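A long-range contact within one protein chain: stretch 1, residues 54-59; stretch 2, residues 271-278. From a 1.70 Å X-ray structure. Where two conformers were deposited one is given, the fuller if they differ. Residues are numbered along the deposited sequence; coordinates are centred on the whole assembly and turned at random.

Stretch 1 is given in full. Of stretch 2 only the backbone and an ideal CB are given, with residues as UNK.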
# COMPACT_ATOMS: atom_id res chain seq x y z
N ASP A 54 13.83 -1.38 -12.05
CA ASP A 54 14.69 -1.07 -10.93
C ASP A 54 14.92 -2.24 -9.99
O ASP A 54 14.17 -3.21 -9.91
CB ASP A 54 14.08 0.07 -10.11
CG ASP A 54 15.08 0.77 -9.24
OD1 ASP A 54 15.87 1.61 -9.73
OD2 ASP A 54 15.10 0.48 -8.01
N ASP A 55 16.06 -2.15 -9.32
CA ASP A 55 16.48 -3.06 -8.33
C ASP A 55 15.73 -3.06 -7.02
O ASP A 55 15.75 -4.06 -6.31
CB ASP A 55 17.90 -2.55 -7.92
CG ASP A 55 18.90 -3.57 -7.97
OD1 ASP A 55 18.74 -4.52 -8.79
OD2 ASP A 55 19.89 -3.36 -7.18
N SER A 56 15.17 -1.93 -6.64
CA SER A 56 14.53 -1.76 -5.36
C SER A 56 13.12 -2.34 -5.35
O SER A 56 12.27 -1.78 -5.97
CB SER A 56 14.46 -0.30 -5.00
OG SER A 56 13.59 0.03 -3.87
N ALA A 57 12.92 -3.37 -4.54
CA ALA A 57 11.53 -3.99 -4.39
C ALA A 57 10.58 -2.96 -3.76
O ALA A 57 9.39 -2.88 -4.15
CB ALA A 57 11.57 -5.22 -3.49
N LEU A 58 11.08 -2.20 -2.79
CA LEU A 58 10.33 -1.07 -2.17
C LEU A 58 9.82 -0.10 -3.25
O LEU A 58 8.61 0.16 -3.36
CB LEU A 58 11.15 -0.30 -1.15
CG LEU A 58 10.35 0.83 -0.51
CD1 LEU A 58 9.22 0.29 0.37
CD2 LEU A 58 11.21 1.72 0.38
N LEU A 59 10.73 0.36 -4.09
CA LEU A 59 10.28 1.30 -5.12
C LEU A 59 9.29 0.62 -6.06
O LEU A 59 8.23 1.15 -6.33
CB LEU A 59 11.48 1.89 -5.88
CG LEU A 59 11.07 2.93 -6.92
CD1 LEU A 59 10.39 4.16 -6.40
CD2 LEU A 59 12.38 3.31 -7.69
N UNK A 271 17.63 -6.14 5.98
CA UNK A 271 16.59 -6.30 4.95
C UNK A 271 16.53 -4.98 4.23
O UNK A 271 16.27 -3.90 4.82
CB UNK A 271 15.23 -6.69 5.53
N UNK A 272 16.87 -5.03 2.97
CA UNK A 272 16.88 -3.86 2.13
C UNK A 272 15.57 -3.17 2.13
O UNK A 272 15.55 -1.94 2.20
CB UNK A 272 17.27 -4.22 0.70
N UNK A 273 14.44 -3.90 2.10
CA UNK A 273 13.15 -3.24 2.08
C UNK A 273 12.91 -2.43 3.40
O UNK A 273 12.34 -1.33 3.39
CB UNK A 273 12.05 -4.28 1.87
N UNK A 274 13.37 -2.97 4.51
CA UNK A 274 13.32 -2.29 5.78
C UNK A 274 14.26 -1.10 5.90
O UNK A 274 13.83 0.02 6.27
CB UNK A 274 13.63 -3.29 6.89
N UNK A 275 15.52 -1.25 5.55
CA UNK A 275 16.40 -0.07 5.45
C UNK A 275 15.87 1.06 4.63
O UNK A 275 15.94 2.24 5.00
CB UNK A 275 17.75 -0.48 4.86
N UNK A 276 15.38 0.73 3.43
CA UNK A 276 14.93 1.80 2.54
C UNK A 276 13.69 2.47 3.02
O UNK A 276 13.57 3.70 2.86
CB UNK A 276 14.69 1.26 1.13
N UNK A 277 12.80 1.72 3.64
CA UNK A 277 11.62 2.38 4.27
C UNK A 277 12.04 3.35 5.35
O UNK A 277 11.51 4.48 5.42
CB UNK A 277 10.67 1.34 4.87
N UNK A 278 13.03 2.96 6.19
CA UNK A 278 13.49 3.86 7.25
C UNK A 278 14.18 5.14 6.72
O UNK A 278 13.93 6.25 7.21
CB UNK A 278 14.46 3.10 8.17

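Position 271 comes just before the helix of stretch 2, with phi/psi of -90/116. Its ideal CB has no atom of stretch 1 within 5.5 Å. The contact sets no demand here, so many side chains would do. The residue is Glu 271, at the N-cap position. Its backbone O accepts from the N of residue 275 at 2.8 Å.

Position 272 opens the helix. CA-to-CB points toward stretch 1, but the ideal CB again has nothing within 5.5 Å. A short side chain would fall short. Farther out lies the carboxylate of Asp 55, an acceptor with negative charge. A long, basic side chain suits best, lysine or arginine; a long neutral donor such as glutamine is a weaker choice. The residue is Arg 272, extended with chi1 to chi3 all t. Its NH1 donates to Asp 55 OD2 at 3.2 Å, at a nearly straight angle of 173°, and the pair is a salt bridge. Asp 55 O and Ser 56 CA lie over one face of the guanidinium. NE remains free to serve position 276.

Position 273 has its CA 5.5 Å from the CA of Leu 58, the nearest such pair across the contact. CA-to-CB points sideways. The ideal CB is 5.1 Å from Leu 58 CB and 5.5 Å from Ala 57 CB. Both neighbours are apolar, and the space is modest. Alanine, valine or another small to medium apolar residue would fit. The residue is Val 273, and its two methyls reach different neighbours: CG1 is 4.2 Å from Leu 58 CB, and CG2 is 4.2 Å from Ala 57 CB.

Position 274 points away from stretch 1, which therefore does not restrict it. The residue is Val 274.

Position 275 points sideways, with nothing of stretch 1 within 5.5 Å of the ideal CB. Many residues would serve. Arg 275 takes no part in the contact.

Position 276 points toward stretch 1. The ideal CB is 3.6 Å from Leu 58 CD2 and 5.3 Å from Ser 56 OG. Ser 56 OG already accepts from Leu 59 N at 2.9 Å, capping the helix of stretch 1, and its own proton needs an acceptor. Glutamate or glutamine could reach it; a purely apolar chain could pack on Leu 58 but would offer no acceptor. The residue is Glu 276. Its OE1 accepts from Ser 56 OG at 2.6 Å. A water donates to the same OE1 at 2.8 Å and accepts from Leu 58 N at 3.0 Å. OE2 forms a salt bridge with Arg 272 NE at 2.9 Å. Glu 276 thus ties the capping serine to the arginine one turn back.

Position 277 points sideways, its ideal CB 4.5 Å from Leu 58 CD2. A small residue, such as alanine, serine or cysteine, is a natural choice. Ser 277 places OG 3.5 Å from Leu 58 CD1 and donates from OG to Val 273 O at 3.2 Å.

Position 278 is out of reach, and stretch 1 sets no preference. The residue is Cys 278.

Stretch 2, residues 271-278: ERVVRESC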
# COMPACT_ATOMS: atom_id res chain seq x y z
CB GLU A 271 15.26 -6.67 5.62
CG GLU A 271 15.26 -8.08 6.17
CD GLU A 271 15.25 -9.13 5.09
OE1 GLU A 271 14.90 -8.82 3.90
OE2 GLU A 271 15.61 -10.27 5.39
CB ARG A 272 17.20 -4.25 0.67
CG ARG A 272 17.33 -3.02 -0.20
CD ARG A 272 18.02 -3.41 -1.50
NE ARG A 272 18.04 -2.29 -2.39
CZ ARG A 272 18.47 -2.34 -3.66
NH1 ARG A 272 18.97 -3.46 -4.13
NH2 ARG A 272 18.42 -1.28 -4.42
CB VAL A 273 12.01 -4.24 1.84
CG1 VAL A 273 10.73 -3.50 1.57
CG2 VAL A 273 12.34 -5.16 0.65
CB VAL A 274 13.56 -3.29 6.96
CG1 VAL A 274 13.60 -2.54 8.30
CG2 VAL A 274 12.44 -4.33 6.95
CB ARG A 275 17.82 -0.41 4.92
CG ARG A 275 18.67 -1.36 5.73
CD ARG A 275 20.07 -1.32 5.10
NE ARG A 275 20.18 -1.70 3.68
CZ ARG A 275 20.29 -2.96 3.25
NH1 ARG A 275 20.14 -3.96 4.10
NH2 ARG A 275 20.43 -3.26 1.97
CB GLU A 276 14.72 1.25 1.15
CG GLU A 276 16.01 0.92 0.47
CD GLU A 276 15.84 0.36 -0.95
OE1 GLU A 276 14.71 0.06 -1.47
OE2 GLU A 276 16.95 0.22 -1.56
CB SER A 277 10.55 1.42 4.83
OG SER A 277 9.95 0.79 3.73
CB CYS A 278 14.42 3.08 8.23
SG CYS A 278 13.69 1.78 9.17
O HOH W 1 13.71 -2.52 -1.32
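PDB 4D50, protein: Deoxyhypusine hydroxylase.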